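Local coordinates for cell division protein FtsX (Streptococcus pneumoniae, PDB 6HE6), which forms with FtsE the ABC transporter-like complex FtsEX of cell division and, through its large extracellular loop, interacts with the peptidoglycan hydrolase PcsB, at residues Asn9-Glu21 against Ala103-Asp117. Sequence-based numbering, arbitrary orientation.
Sequences NVRVVVYIRKDVE and AEDAKKIEGVSEVQD
V13 and Q116 pair through both backbone bonds, Q116 N to V13 O at 2.8 Å and V13 N to Q116 O at 3.0 Å. They join strands 11-16 and 112-116 as antiparallel neighbours. Y15 pairs with E114, Y15 N bonding E114 O at 2.7 Å; the register shifts by one just after it. Y15 O takes S113 N at 2.8 Å and a weak bond from E114 N, so two residues face one: a classic beta bulge. Beyond it, R17 N gives a nearly straight bond to G111 O, in the type II turn leading into the second strand.

The tight side is apolar and faces helix 99-107. V14 CG1 meets V112 CG2 at 3.6 Å, the two side chains crossing at about a right angle. V14 CG2 rests on the methyl of A106. V12 CG1, anti to its backbone N (chi1 174°), reaches V115 CG2 at 3.6 Å and the methyl of A103. L46 and V42 of helix 41-47 continue this core.

The face carrying V13, Y15, E114 and Q116 is more polar and more open to solvent, most of all at E114. Y15 OH donates to OE1 of the extended Q116 at 2.9 Å. OE1 meets the ring at its edge, the amide plane 22° from the ring plane, and the bond limits the turning of the amide. The R11 guanidinium is turned 61° from that amide, and N8 bonds its NH1.

Strand 112-116 is an outermost strand of the chain's four-stranded antiparallel sheet. Strands 11-16 and 112-116 are the first and last of a ferredoxin-like alpha-beta sandwich, with helices 41-47 and 99-107 on one face.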
loop_
_atom_site.group_PDB
_atom_site.type_symbol
_atom_site.label_atom_id
_atom_site.label_comp_id
_atom_site.label_asym_id
_atom_site.label_seq_id
_atom_site.Cartn_x
_atom_site.Cartn_y
_atom_site.Cartn_z
ATOM N N ASN A 9 7.643 -14.931 -4.219
ATOM C CA ASN A 9 6.625 -15.821 -4.756
ATOM C C ASN A 9 5.315 -15.704 -4.001
ATOM O O ASN A 9 4.340 -16.364 -4.380
ATOM C CB ASN A 9 7.120 -17.280 -4.738
ATOM C CG ASN A 9 7.400 -17.811 -3.328
ATOM O OD1 ASN A 9 7.228 -17.111 -2.342
ATOM N ND2 ASN A 9 7.894 -19.039 -3.248
ATOM N N VAL A 10 5.264 -14.873 -2.961
ATOM C CA VAL A 10 4.124 -14.860 -2.057
ATOM C C VAL A 10 3.717 -13.411 -1.809
ATOM O O VAL A 10 2.795 -13.125 -1.041
ATOM C CB VAL A 10 4.490 -15.618 -0.764
ATOM C CG1 VAL A 10 5.186 -14.728 0.268
ATOM C CG2 VAL A 10 3.317 -16.340 -0.207
ATOM N N ARG A 11 4.375 -12.487 -2.488
ATOM C CA ARG A 11 4.133 -11.067 -2.289
ATOM C C ARG A 11 3.108 -10.578 -3.303
ATOM O O ARG A 11 3.179 -10.921 -4.489
ATOM C CB ARG A 11 5.450 -10.299 -2.401
ATOM C CG ARG A 11 5.354 -8.790 -2.337
ATOM C CD ARG A 11 6.233 -8.161 -3.409
ATOM N NE ARG A 11 5.533 -8.138 -4.691
ATOM C CZ ARG A 11 5.827 -8.925 -5.721
ATOM N NH1 ARG A 11 6.820 -9.800 -5.627
ATOM N NH2 ARG A 11 5.124 -8.841 -6.846
ATOM N N VAL A 12 2.128 -9.815 -2.825
ATOM C CA VAL A 12 1.205 -9.084 -3.679
ATOM C C VAL A 12 1.208 -7.637 -3.220
ATOM O O VAL A 12 1.154 -7.361 -2.017
ATOM C CB VAL A 12 -0.225 -9.658 -3.639
ATOM C CG1 VAL A 12 -1.165 -8.772 -4.416
ATOM C CG2 VAL A 12 -0.261 -11.053 -4.221
ATOM N N VAL A 13 1.305 -6.712 -4.171
ATOM C CA VAL A 13 1.346 -5.288 -3.879
ATOM C C VAL A 13 0.017 -4.697 -4.310
ATOM O O VAL A 13 -0.428 -4.911 -5.444
ATOM C CB VAL A 13 2.520 -4.582 -4.584
ATOM C CG1 VAL A 13 2.546 -3.121 -4.204
ATOM C CG2 VAL A 13 3.827 -5.239 -4.220
ATOM N N VAL A 14 -0.625 -3.981 -3.398
ATOM C CA VAL A 14 -1.948 -3.422 -3.611
ATOM C C VAL A 14 -1.820 -1.907 -3.557
ATOM O O VAL A 14 -1.543 -1.346 -2.493
ATOM C CB VAL A 14 -2.949 -3.931 -2.570
ATOM C CG1 VAL A 14 -4.319 -3.288 -2.800
ATOM C CG2 VAL A 14 -3.054 -5.422 -2.650
ATOM N N TYR A 15 -2.027 -1.242 -4.696
ATOM C CA TYR A 15 -1.885 0.209 -4.791
ATOM C C TYR A 15 -3.208 0.898 -4.506
ATOM O O TYR A 15 -4.256 0.461 -4.981
ATOM C CB TYR A 15 -1.370 0.614 -6.176
ATOM C CG TYR A 15 0.007 0.090 -6.426
ATOM C CD1 TYR A 15 1.111 0.733 -5.901
ATOM C CD2 TYR A 15 0.208 -1.069 -7.147
ATOM C CE1 TYR A 15 2.383 0.244 -6.099
ATOM C CE2 TYR A 15 1.474 -1.562 -7.354
ATOM C CZ TYR A 15 2.558 -0.901 -6.820
ATOM O OH TYR A 15 3.822 -1.387 -7.029
ATOM N N ILE A 16 -3.153 1.976 -3.726
ATOM C CA ILE A 16 -4.343 2.658 -3.227
ATOM C C ILE A 16 -4.610 3.855 -4.126
ATOM O O ILE A 16 -3.664 4.526 -4.562
ATOM C CB ILE A 16 -4.166 3.103 -1.760
ATOM C CG1 ILE A 16 -3.877 1.911 -0.859
ATOM C CG2 ILE A 16 -5.422 3.819 -1.246
ATOM C CD1 ILE A 16 -3.122 2.291 0.394
ATOM N N ARG A 17 -5.896 4.122 -4.411
ATOM C CA ARG A 17 -6.274 5.297 -5.194
ATOM C C ARG A 17 -5.695 6.559 -4.568
ATOM O O ARG A 17 -5.667 6.707 -3.344
ATOM C CB ARG A 17 -7.803 5.431 -5.290
ATOM C CG ARG A 17 -8.489 4.415 -6.204
ATOM C CD ARG A 17 -9.769 4.982 -6.775
ATOM N NE ARG A 17 -9.496 6.221 -7.493
ATOM C CZ ARG A 17 -10.345 7.239 -7.583
ATOM N NH1 ARG A 17 -11.532 7.170 -6.995
ATOM N NH2 ARG A 17 -10.005 8.331 -8.254
ATOM N N LYS A 18 -5.256 7.483 -5.424
ATOM C CA LYS A 18 -4.504 8.648 -4.967
ATOM C C LYS A 18 -5.320 9.571 -4.068
ATOM O O LYS A 18 -4.740 10.400 -3.362
ATOM C CB LYS A 18 -3.974 9.423 -6.175
ATOM C CG LYS A 18 -2.492 9.201 -6.446
ATOM C CD LYS A 18 -1.971 10.126 -7.536
ATOM C CE LYS A 18 -0.446 10.095 -7.604
ATOM N NZ LYS A 18 0.201 10.214 -6.256
ATOM N N ASP A 19 -6.642 9.443 -4.059
ATOM C CA ASP A 19 -7.506 10.300 -3.259
ATOM C C ASP A 19 -8.040 9.609 -2.017
ATOM O O ASP A 19 -8.937 10.151 -1.357
ATOM C CB ASP A 19 -8.673 10.786 -4.109
ATOM C CG ASP A 19 -9.449 9.636 -4.711
ATOM O OD1 ASP A 19 -9.028 9.136 -5.779
ATOM O OD2 ASP A 19 -10.462 9.220 -4.107
ATOM N N VAL A 20 -7.541 8.413 -1.704
ATOM C CA VAL A 20 -7.933 7.655 -0.519
ATOM C C VAL A 20 -6.733 7.611 0.416
ATOM O O VAL A 20 -5.620 7.259 0.002
ATOM C CB VAL A 20 -8.402 6.231 -0.884
ATOM C CG1 VAL A 20 -8.381 5.314 0.319
ATOM C CG2 VAL A 20 -9.797 6.255 -1.518
ATOM N N GLU A 21 -6.952 7.975 1.672
ATOM C CA GLU A 21 -5.900 7.912 2.673
ATOM C C GLU A 21 -6.283 6.789 3.634
ATOM O O GLU A 21 -6.893 7.000 4.678
ATOM C CB GLU A 21 -5.708 9.284 3.358
ATOM C CG GLU A 21 -4.890 10.257 2.495
ATOM C CD GLU A 21 -5.183 11.717 2.787
ATOM O OE1 GLU A 21 -5.170 12.093 3.974
ATOM O OE2 GLU A 21 -5.397 12.491 1.829
ATOM N N ALA A 103 -4.877 -11.441 -5.497
ATOM C CA ALA A 103 -4.773 -10.275 -6.361
ATOM C C ALA A 103 -6.088 -9.974 -7.066
ATOM O O ALA A 103 -6.407 -8.806 -7.316
ATOM C CB ALA A 103 -3.652 -10.501 -7.371
ATOM N N GLU A 104 -6.869 -11.008 -7.395
ATOM C CA GLU A 104 -8.130 -10.780 -8.093
ATOM C C GLU A 104 -9.172 -10.181 -7.162
ATOM O O GLU A 104 -9.835 -9.196 -7.504
ATOM C CB GLU A 104 -8.636 -12.085 -8.697
ATOM C CG GLU A 104 -8.281 -12.225 -10.165
ATOM C CD GLU A 104 -8.174 -13.669 -10.599
ATOM O OE1 GLU A 104 -7.266 -13.984 -11.402
ATOM O OE2 GLU A 104 -9.005 -14.484 -10.141
ATOM N N ASP A 105 -9.318 -10.749 -5.967
ATOM C CA ASP A 105 -10.229 -10.161 -4.996
ATOM C C ASP A 105 -9.784 -8.752 -4.608
ATOM O O ASP A 105 -10.618 -7.878 -4.331
ATOM C CB ASP A 105 -10.325 -11.079 -3.776
ATOM C CG ASP A 105 -10.870 -12.461 -4.132
ATOM O OD1 ASP A 105 -11.280 -12.641 -5.297
ATOM O OD2 ASP A 105 -10.849 -13.375 -3.272
ATOM N N ALA A 106 -8.473 -8.505 -4.592
ATOM C CA ALA A 106 -7.982 -7.201 -4.153
ATOM C C ALA A 106 -8.380 -6.093 -5.122
ATOM O O ALA A 106 -8.686 -4.975 -4.694
ATOM C CB ALA A 106 -6.465 -7.232 -3.977
ATOM N N LYS A 107 -8.372 -6.368 -6.431
ATOM C CA LYS A 107 -8.745 -5.316 -7.371
ATOM C C LYS A 107 -10.215 -4.935 -7.209
ATOM O O LYS A 107 -10.603 -3.827 -7.589
ATOM C CB LYS A 107 -8.437 -5.739 -8.824
ATOM C CG LYS A 107 -7.897 -4.611 -9.768
ATOM C CD LYS A 107 -8.733 -3.330 -9.708
ATOM C CE LYS A 107 -8.366 -2.278 -10.737
ATOM N NZ LYS A 107 -8.873 -0.951 -10.262
ATOM N N LYS A 108 -11.025 -5.799 -6.593
ATOM C CA LYS A 108 -12.447 -5.541 -6.398
ATOM C C LYS A 108 -12.752 -4.721 -5.148
ATOM O O LYS A 108 -13.908 -4.353 -4.937
ATOM C CB LYS A 108 -13.210 -6.868 -6.355
ATOM C CG LYS A 108 -13.300 -7.521 -7.725
ATOM C CD LYS A 108 -14.453 -8.492 -7.820
ATOM C CE LYS A 108 -14.006 -9.886 -7.439
ATOM N NZ LYS A 108 -14.544 -10.904 -8.381
ATOM N N ILE A 109 -11.757 -4.421 -4.319
ATOM C CA ILE A 109 -11.973 -3.587 -3.144
ATOM C C ILE A 109 -12.052 -2.131 -3.582
ATOM O O ILE A 109 -11.209 -1.657 -4.353
ATOM C CB ILE A 109 -10.841 -3.786 -2.124
ATOM C CG1 ILE A 109 -10.771 -5.251 -1.671
ATOM C CG2 ILE A 109 -11.039 -2.832 -0.947
ATOM C CD1 ILE A 109 -9.585 -5.574 -0.781
ATOM N N GLU A 110 -13.063 -1.408 -3.111
ATOM C CA GLU A 110 -13.147 -0.012 -3.509
ATOM C C GLU A 110 -12.106 0.794 -2.752
ATOM O O GLU A 110 -11.948 0.655 -1.534
ATOM C CB GLU A 110 -14.546 0.553 -3.290
ATOM C CG GLU A 110 -14.841 1.801 -4.156
ATOM C CD GLU A 110 -14.100 1.821 -5.507
ATOM O OE1 GLU A 110 -14.227 0.864 -6.303
ATOM O OE2 GLU A 110 -13.398 2.817 -5.780
ATOM N N GLY A 111 -11.396 1.632 -3.489
ATOM C CA GLY A 111 -10.207 2.308 -3.039
ATOM C C GLY A 111 -8.932 1.759 -3.645
ATOM O O GLY A 111 -7.932 2.483 -3.708
ATOM N N VAL A 112 -8.942 0.505 -4.100
ATOM C CA VAL A 112 -7.768 -0.099 -4.728
ATOM C C VAL A 112 -7.648 0.431 -6.154
ATOM O O VAL A 112 -8.585 0.310 -6.951
ATOM C CB VAL A 112 -7.864 -1.632 -4.722
ATOM C CG1 VAL A 112 -6.845 -2.238 -5.689
ATOM C CG2 VAL A 112 -7.670 -2.181 -3.325
ATOM N N SER A 113 -6.496 1.022 -6.485
ATOM C CA SER A 113 -6.269 1.523 -7.839
ATOM C C SER A 113 -5.761 0.425 -8.758
ATOM O O SER A 113 -6.260 0.261 -9.872
ATOM C CB SER A 113 -5.273 2.681 -7.827
ATOM O OG SER A 113 -4.727 2.871 -9.122
ATOM N N GLU A 114 -4.775 -0.335 -8.298
ATOM C CA GLU A 114 -4.171 -1.394 -9.085
ATOM C C GLU A 114 -3.536 -2.402 -8.144
ATOM O O GLU A 114 -3.240 -2.099 -6.990
ATOM C CB GLU A 114 -3.120 -0.850 -10.049
ATOM C CG GLU A 114 -3.192 -1.526 -11.382
ATOM C CD GLU A 114 -4.291 -0.944 -12.220
ATOM O OE1 GLU A 114 -4.233 0.276 -12.481
ATOM O OE2 GLU A 114 -5.220 -1.694 -12.593
ATOM N N VAL A 115 -3.322 -3.606 -8.657
ATOM C CA VAL A 115 -2.694 -4.681 -7.898
ATOM C C VAL A 115 -1.642 -5.349 -8.773
ATOM O O VAL A 115 -1.913 -5.697 -9.928
ATOM C CB VAL A 115 -3.723 -5.714 -7.399
ATOM C CG1 VAL A 115 -4.678 -6.097 -8.510
ATOM C CG2 VAL A 115 -3.021 -6.947 -6.883
ATOM N N GLN A 116 -0.443 -5.517 -8.223
ATOM C CA GLN A 116 0.669 -6.180 -8.890
ATOM C C GLN A 116 0.917 -7.533 -8.231
ATOM O O GLN A 116 0.937 -7.643 -7.000
ATOM C CB GLN A 116 1.928 -5.306 -8.821
ATOM C CG GLN A 116 3.210 -6.087 -8.673
ATOM C CD GLN A 116 4.431 -5.209 -8.481
ATOM O OE1 GLN A 116 4.320 -4.006 -8.239
ATOM N NE2 GLN A 116 5.606 -5.823 -8.530
ATOM N N ASP A 117 1.086 -8.568 -9.043
ATOM C CA ASP A 117 1.356 -9.886 -8.478
ATOM C C ASP A 117 2.777 -10.335 -8.801
ATOM O O ASP A 117 3.558 -9.577 -9.379
ATOM C CB ASP A 117 0.338 -10.916 -8.980
ATOM C CG ASP A 117 0.438 -11.166 -10.472
ATOM O OD1 ASP A 117 1.186 -10.438 -11.163
ATOM O OD2 ASP A 117 -0.231 -12.102 -10.956
#